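Local coordinates for protein GTP cyclohydrolase 1 type 2 homolog (Thermus thermophilus, PDB 2YYB) that is of unknown function but belongs to the GTP cyclohydrolase I type 2/NIF3 family and probably binds two divalent metal ions, at residues G27-G32 with I91-A96. Residues are numbered along the deposited sequence; the frame is centred on the assembly and turned at random.
Sequences GLQVEG and INLYAA
With CG anti to the backbone N (chi1 -174°), Tyr94 lays its ring along Gly27, whose carbonyl O sits over one face near the rim, while Tyr94 CD1 lies 4.4 Å from Leu28 CB. Asn92 instead sets CG anti to its carbonyl carbon (chi1 -70°), which carries OD1 to the backbone of Gly32. Gly32 N donates to Asn92 OD1 from above the amide plane, not along a lone pair, and Asn92 ND2 is held by the carbonyls of Asp59 and Lys33. An alanine in place of Asn92 would probably leave Gly32 N and those two carbonyls without their mate and the segment after strand 27-30 freer to move. The strands run antiparallel, 27-30 being an edge strand of the five-stranded mixed sheet within this chain, and a classic beta bulge interrupts their pairing: Leu93 O accepts from both Gln29 N (2.7 Å) and Val30 N (3.1 Å), the latter on a lone pair. Leu93 N returns a nearly straight bond to Val30 O, and on the face that carries Val30 and Leu93 their CB atoms meet at 3.7 Å, with Leu86 of helix 77-88 touching both side chains. At the bulge the Gln29 CB points toward strand 92-95, and the extended chain passes over Ala95 CB before NE2 donates to Leu25 O and OE1 accepts from Leu67 N. Beyond the strands, one water bridges Glu31 O and Ile91 O, and Glu31 OE1 accepts from Gly77 N of the second subunit.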
ATOM      1  N   GLY A  27      -2.359   2.829  26.419  1.00 41.74           N
ATOM      2  CA  GLY A  27      -2.331   3.989  27.300  1.00 38.68           C
ATOM      3  C   GLY A  27      -3.715   4.310  27.834  1.00 36.58           C
ATOM      4  O   GLY A  27      -4.574   3.440  27.883  1.00 36.37           O
ATOM      5  N   LEU A  28      -3.935   5.555  28.236  1.00 35.69           N
ATOM      6  CA  LEU A  28      -5.236   5.960  28.752  1.00 36.13           C
ATOM      7  C   LEU A  28      -6.231   6.058  27.605  1.00 36.12           C
ATOM      8  O   LEU A  28      -6.108   6.931  26.754  1.00 37.47           O
ATOM      9  CB  LEU A  28      -5.143   7.319  29.463  1.00 34.17           C
ATOM     10  CG  LEU A  28      -6.432   7.852  30.102  1.00 33.30           C
ATOM     11  CD1 LEU A  28      -6.861   6.995  31.284  1.00 31.62           C
ATOM     12  CD2 LEU A  28      -6.189   9.265  30.566  1.00 33.33           C
ATOM     13  N   GLN A  29      -7.224   5.177  27.585  1.00 35.28           N
ATOM     14  CA  GLN A  29      -8.214   5.192  26.515  1.00 34.46           C
ATOM     15  C   GLN A  29      -9.427   6.038  26.851  1.00 33.28           C
ATOM     16  O   GLN A  29     -10.016   6.625  25.964  1.00 34.13           O
ATOM     17  CB  GLN A  29      -8.670   3.769  26.177  1.00 34.94           C
ATOM     18  CG  GLN A  29      -7.542   2.831  25.800  1.00 33.71           C
ATOM     19  CD  GLN A  29      -8.032   1.618  25.011  1.00 34.08           C
ATOM     20  OE1 GLN A  29      -9.087   1.048  25.315  1.00 30.39           O
ATOM     21  NE2 GLN A  29      -7.259   1.214  24.002  1.00 30.56           N
ATOM     22  N   VAL A  30      -9.819   6.076  28.121  1.00 32.25           N
ATOM     23  CA  VAL A  30     -10.958   6.890  28.535  1.00 29.93           C
ATOM     24  C   VAL A  30     -10.614   7.578  29.837  1.00 30.65           C
ATOM     25  O   VAL A  30     -10.205   6.940  30.807  1.00 30.70           O
ATOM     26  CB  VAL A  30     -12.256   6.056  28.720  1.00 30.17           C
ATOM     27  CG1 VAL A  30     -13.404   6.970  29.141  1.00 27.94           C
ATOM     28  CG2 VAL A  30     -12.618   5.340  27.425  1.00 27.75           C
ATOM     29  N   GLU A  31     -10.770   8.894  29.850  1.00 31.15           N
ATOM     30  CA  GLU A  31     -10.457   9.697  31.021  1.00 31.25           C
ATOM     31  C   GLU A  31     -11.578   9.652  32.071  1.00 32.00           C
ATOM     32  O   GLU A  31     -12.752   9.555  31.726  1.00 31.60           O
ATOM     33  CB  GLU A  31     -10.177  11.130  30.561  1.00 30.62           C
ATOM     34  CG  GLU A  31      -9.854  12.132  31.663  1.00 29.86           C
ATOM     35  CD  GLU A  31      -9.776  13.556  31.120  1.00 29.09           C
ATOM     36  OE1 GLU A  31      -8.823  13.857  30.374  1.00 28.37           O
ATOM     37  OE2 GLU A  31     -10.677  14.370  31.421  1.00 28.30           O
ATOM     38  N   GLY A  32     -11.181   9.695  33.349  1.00 33.74           N
ATOM     39  CA  GLY A  32     -12.100   9.669  34.483  1.00 31.42           C
ATOM     40  C   GLY A  32     -11.618  10.639  35.559  1.00 31.89           C
ATOM     41  O   GLY A  32     -10.999  11.656  35.235  1.00 31.75           O
ATOM     42  N   ILE A  91     -14.590   6.559  36.149  1.00 29.61           N
ATOM     43  CA  ILE A  91     -13.583   5.523  35.946  1.00 29.74           C
ATOM     44  C   ILE A  91     -12.609   5.822  34.805  1.00 29.77           C
ATOM     45  O   ILE A  91     -13.026   6.154  33.698  1.00 31.03           O
ATOM     46  CB  ILE A  91     -14.279   4.171  35.669  1.00 29.41           C
ATOM     47  CG1 ILE A  91     -15.164   3.807  36.858  1.00 27.16           C
ATOM     48  CG2 ILE A  91     -13.230   3.080  35.356  1.00 30.89           C
ATOM     49  CD1 ILE A  91     -16.115   2.650  36.626  1.00 26.14           C
ATOM     50  N   ASN A  92     -11.314   5.719  35.089  1.00 28.46           N
ATOM     51  CA  ASN A  92     -10.290   5.936  34.074  1.00 28.33           C
ATOM     52  C   ASN A  92     -10.055   4.564  33.446  1.00 28.59           C
ATOM     53  O   ASN A  92      -9.992   3.565  34.165  1.00 28.86           O
ATOM     54  CB  ASN A  92      -8.975   6.405  34.699  1.00 27.33           C
ATOM     55  CG  ASN A  92      -9.044   7.808  35.250  1.00 28.09           C
ATOM     56  OD1 ASN A  92      -9.113   8.798  34.511  1.00 27.62           O
ATOM     57  ND2 ASN A  92      -9.005   7.907  36.564  1.00 29.61           N
ATOM     58  N   LEU A  93      -9.946   4.511  32.116  1.00 27.36           N
ATOM     59  CA  LEU A  93      -9.702   3.251  31.409  1.00 24.60           C
ATOM     60  C   LEU A  93      -8.326   3.323  30.797  1.00 25.47           C
ATOM     61  O   LEU A  93      -8.079   4.179  29.936  1.00 24.40           O
ATOM     62  CB  LEU A  93     -10.708   3.017  30.279  1.00 20.85           C
ATOM     63  CG  LEU A  93     -10.568   1.612  29.677  1.00 19.35           C
ATOM     64  CD1 LEU A  93     -10.879   0.570  30.745  1.00 16.25           C
ATOM     65  CD2 LEU A  93     -11.490   1.437  28.493  1.00 19.09           C
ATOM     66  N   TYR A  94      -7.441   2.437  31.259  1.00 25.48           N
ATOM     67  CA  TYR A  94      -6.062   2.357  30.777  1.00 27.29           C
ATOM     68  C   TYR A  94      -5.865   0.973  30.125  1.00 30.03           C
ATOM     69  O   TYR A  94      -6.037  -0.078  30.773  1.00 31.95           O
ATOM     70  CB  TYR A  94      -5.077   2.532  31.939  1.00 26.25           C
ATOM     71  CG  TYR A  94      -3.634   2.614  31.502  1.00 27.30           C
ATOM     72  CD1 TYR A  94      -3.060   3.833  31.179  1.00 29.59           C
ATOM     73  CD2 TYR A  94      -2.855   1.470  31.376  1.00 28.39           C
ATOM     74  CE1 TYR A  94      -1.728   3.921  30.735  1.00 33.44           C
ATOM     75  CE2 TYR A  94      -1.533   1.534  30.939  1.00 31.51           C
ATOM     76  CZ  TYR A  94      -0.969   2.766  30.622  1.00 33.49           C
ATOM     77  OH  TYR A  94       0.355   2.861  30.236  1.00 34.08           O
ATOM     78  N   ALA A  95      -5.505   0.964  28.849  1.00 30.48           N
ATOM     79  CA  ALA A  95      -5.326  -0.299  28.146  1.00 32.92           C
ATOM     80  C   ALA A  95      -3.850  -0.575  27.829  1.00 34.41           C
ATOM     81  O   ALA A  95      -3.109   0.329  27.426  1.00 34.74           O
ATOM     82  CB  ALA A  95      -6.185  -0.302  26.847  1.00 30.40           C
ATOM     83  N   ALA A  96      -3.437  -1.825  28.029  1.00 35.59           N
ATOM     84  CA  ALA A  96      -2.057  -2.254  27.766  1.00 38.59           C
ATOM     85  C   ALA A  96      -2.093  -3.610  27.056  1.00 40.15           C
ATOM     86  O   ALA A  96      -2.332  -4.642  27.685  1.00 38.16           O
ATOM     87  CB  ALA A  96      -1.271  -2.363  29.078  1.00 37.63           C
TER
HETATM   88  O   HOH W   1     -14.780   8.104  32.657  1.00 18.70           O